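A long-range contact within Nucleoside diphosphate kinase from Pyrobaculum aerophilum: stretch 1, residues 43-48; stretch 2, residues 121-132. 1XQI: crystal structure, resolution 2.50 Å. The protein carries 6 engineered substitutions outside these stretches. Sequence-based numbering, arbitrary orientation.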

# COMPACT_ATOMS: atom_id res chain seq x y z
N GLY A 43 13.41 -8.60 -6.20
CA GLY A 43 12.94 -8.70 -7.56
C GLY A 43 11.46 -9.05 -7.66
O GLY A 43 10.97 -9.25 -8.73
N LEU A 44 10.72 -9.15 -6.56
CA LEU A 44 9.27 -9.31 -6.69
C LEU A 44 8.55 -8.00 -7.03
O LEU A 44 8.92 -6.93 -6.50
CB LEU A 44 8.71 -9.92 -5.41
CG LEU A 44 9.16 -11.35 -5.11
CD1 LEU A 44 9.26 -11.56 -3.60
CD2 LEU A 44 8.28 -12.41 -5.81
N LYS A 45 7.52 -8.05 -7.89
CA LYS A 45 6.71 -6.86 -8.17
C LYS A 45 5.43 -6.93 -7.34
O LYS A 45 4.86 -8.01 -7.22
CB LYS A 45 6.39 -6.72 -9.70
N ILE A 46 4.99 -5.82 -6.74
CA ILE A 46 3.65 -5.73 -6.12
C ILE A 46 2.61 -5.46 -7.22
O ILE A 46 2.70 -4.45 -7.89
CB ILE A 46 3.56 -4.57 -5.10
CG1 ILE A 46 4.49 -4.83 -3.91
CG2 ILE A 46 2.07 -4.29 -4.67
CD1 ILE A 46 4.52 -3.65 -2.90
N VAL A 47 1.65 -6.36 -7.43
CA VAL A 47 0.65 -6.18 -8.50
C VAL A 47 -0.78 -5.91 -7.93
O VAL A 47 -1.73 -5.72 -8.69
CB VAL A 47 0.64 -7.40 -9.51
CG1 VAL A 47 2.00 -7.60 -10.24
CG2 VAL A 47 0.24 -8.66 -8.85
N ALA A 48 -0.90 -5.91 -6.59
CA ALA A 48 -2.13 -5.58 -5.87
C ALA A 48 -1.75 -5.21 -4.44
O ALA A 48 -0.84 -5.78 -3.84
CB ALA A 48 -3.13 -6.74 -5.90
N VAL A 121 -0.29 -8.60 -3.35
CA VAL A 121 0.01 -9.75 -4.20
C VAL A 121 1.37 -9.51 -4.78
O VAL A 121 1.66 -8.40 -5.27
CB VAL A 121 -1.04 -9.94 -5.27
CG1 VAL A 121 -0.67 -11.10 -6.24
CG2 VAL A 121 -2.39 -10.24 -4.62
N LEU A 122 2.23 -10.50 -4.68
CA LEU A 122 3.60 -10.40 -5.12
C LEU A 122 3.75 -11.43 -6.23
O LEU A 122 3.34 -12.60 -6.06
CB LEU A 122 4.58 -10.73 -3.98
CG LEU A 122 4.65 -9.66 -2.88
CD1 LEU A 122 5.07 -10.31 -1.58
CD2 LEU A 122 5.63 -8.59 -3.32
N LYS A 123 4.31 -10.97 -7.35
CA LYS A 123 4.55 -11.72 -8.56
C LYS A 123 6.06 -11.86 -8.82
O LYS A 123 6.85 -10.88 -8.76
CB LYS A 123 3.87 -10.98 -9.75
CG LYS A 123 3.87 -11.72 -11.12
CD LYS A 123 3.59 -10.76 -12.27
CE LYS A 123 3.41 -11.44 -13.65
NZ LYS A 123 1.95 -11.66 -13.91
N GLY A 124 6.48 -13.07 -9.09
CA GLY A 124 7.82 -13.29 -9.58
C GLY A 124 8.07 -14.77 -9.64
O GLY A 124 7.26 -15.58 -9.11
N ASN A 125 9.18 -15.14 -10.29
CA ASN A 125 9.62 -16.54 -10.30
C ASN A 125 9.54 -17.21 -8.92
O ASN A 125 10.18 -16.77 -7.96
CB ASN A 125 11.04 -16.66 -10.87
CG ASN A 125 11.51 -18.12 -10.90
OD1 ASN A 125 10.87 -18.99 -11.53
ND2 ASN A 125 12.58 -18.41 -10.16
N ARG A 126 8.73 -18.27 -8.82
CA ARG A 126 8.59 -19.10 -7.59
C ARG A 126 8.25 -18.31 -6.34
O ARG A 126 8.74 -18.59 -5.23
CB ARG A 126 9.82 -19.99 -7.39
CG ARG A 126 10.05 -20.84 -8.61
CD ARG A 126 11.35 -21.64 -8.55
NE ARG A 126 11.20 -22.73 -7.59
CZ ARG A 126 12.07 -23.70 -7.42
NH1 ARG A 126 13.17 -23.75 -8.14
NH2 ARG A 126 11.83 -24.62 -6.50
N ALA A 127 7.36 -17.35 -6.54
CA ALA A 127 6.97 -16.38 -5.56
C ALA A 127 6.59 -16.96 -4.24
O ALA A 127 6.87 -16.35 -3.23
CB ALA A 127 5.82 -15.54 -6.08
N VAL A 128 5.93 -18.11 -4.25
CA VAL A 128 5.34 -18.66 -3.04
C VAL A 128 6.43 -19.13 -2.10
O VAL A 128 6.42 -18.74 -0.92
CB VAL A 128 4.29 -19.79 -3.35
CG1 VAL A 128 3.90 -20.61 -2.10
CG2 VAL A 128 3.05 -19.22 -3.96
N GLU A 129 7.36 -19.94 -2.61
CA GLU A 129 8.51 -20.36 -1.81
C GLU A 129 9.40 -19.16 -1.40
O GLU A 129 9.87 -19.11 -0.25
CB GLU A 129 9.42 -21.33 -2.55
CG GLU A 129 8.78 -22.45 -3.23
CD GLU A 129 9.64 -22.89 -4.43
OE1 GLU A 129 9.03 -23.14 -5.52
OE2 GLU A 129 10.92 -22.95 -4.29
N ILE A 130 9.67 -18.27 -2.37
CA ILE A 130 10.55 -17.10 -2.18
C ILE A 130 10.09 -16.30 -0.94
O ILE A 130 10.85 -16.16 0.04
CB ILE A 130 10.60 -16.16 -3.44
CG1 ILE A 130 11.39 -16.78 -4.58
CG2 ILE A 130 11.16 -14.78 -3.05
CD1 ILE A 130 12.68 -17.41 -4.16
N VAL A 131 8.84 -15.85 -1.00
CA VAL A 131 8.12 -15.19 0.09
C VAL A 131 8.06 -16.03 1.38
O VAL A 131 8.30 -15.52 2.48
CB VAL A 131 6.70 -14.73 -0.37
CG1 VAL A 131 5.89 -14.19 0.78
CG2 VAL A 131 6.84 -13.67 -1.52
N ARG A 132 7.75 -17.31 1.29
CA ARG A 132 7.92 -18.16 2.45
C ARG A 132 9.36 -18.18 3.00
O ARG A 132 9.56 -18.12 4.22
CB ARG A 132 7.44 -19.56 2.16
CG ARG A 132 5.95 -19.72 2.31
CD ARG A 132 5.57 -21.09 1.76
NE ARG A 132 4.90 -21.85 2.80
CZ ARG A 132 5.43 -22.92 3.38
NH1 ARG A 132 6.64 -23.37 3.03
NH2 ARG A 132 4.74 -23.54 4.32

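Two antiparallel strands, 45-48 and 121-123, form the backbone of this contact, and the helix that follows the second strand closes over one end of it. Together the two stretches bury 528 Å² of surface. The strands are joined by main-chain hydrogen bonds. Lys45 and Lys123 make a reciprocal pair, with Lys45 N to Lys123 O and Lys123 N to Lys45 O both at 3.0 Å and both nearly straight. Further along, Val47 N donates to Val121 O at 3.0 Å, and Val121 N donates to Ala48 O at 2.9 Å. Because Val121 is thus bonded to two successive residues of the first strand, the ladder is not regular here; Val47, with phi/psi of -111/-2, departs from extended geometry at this point. Between the bonds the strands lie close enough for CA-H...O contacts, with Leu122 CA 3.4 Å from Lys45 O and Ile46 CA 3.4 Å from Val121 O.

The most prominent bump is Leu44, which loses 119 Å² to the other stretch, more than any other residue. It stands just before its strand, and its CA-to-CB bond points toward the second stretch, carrying the isobutyl group into a hollow lined by strand, turn and helix. Leu122 CD2 meets Leu44 CB at 4.0 Å. Deeper in, Leu44 CD1 touches Ile130 CG2 and Val131 CG2, each at 3.8 Å, while Leu44 CD2 lies 4.0 Å from Ala127 CB and 3.8 Å from Gly124 N. The branched end of leucine suits this pocket, since its two methyl groups reach different parts of the wall. Gly124 leaves room for it, since a CB there would lie only 3.0 Å from Leu44 CD2, a clash; Ala127 adds a methyl to the wall.

Leu122 and Ile46 share a face of the sheet, where Ile46 CG1 packs against Leu122 CD2 at 4.0 Å. The same Leu122 methyl therefore serves as a knob against both Ile46 and Leu44. At the other end, Val121 fits against two neighbours with its two branches: CG1 lies 3.7 Å from Val47 CG2, and CG2 lies 3.8 Å from Ala48 CB. These compact side chains pack closely where the strands meet, and all three are buried. Val47 CG1 also rests 3.9 Å from Lys123 CB, so the lysine contributes the aliphatic base of its side chain to the contact while its far end leads away and NZ is hydrogen-bonded elsewhere in the structure. The side chain of Lys45 is modelled only to CB.

The hollow that receives Leu44 is shaped by the way the second stretch turns. A type II turn from Gly124 to Ala127 leads from strand to helix, with a weak Ala127 N to Gly124 O bond of 3.1 Å. Outside the contact, Arg126 and Glu129 form a salt bridge, with Arg126 NH2 2.9 Å from Glu129 OE2; of the helix, Ala127, Ile130 and Val131 meet Leu44, while Val128 points away.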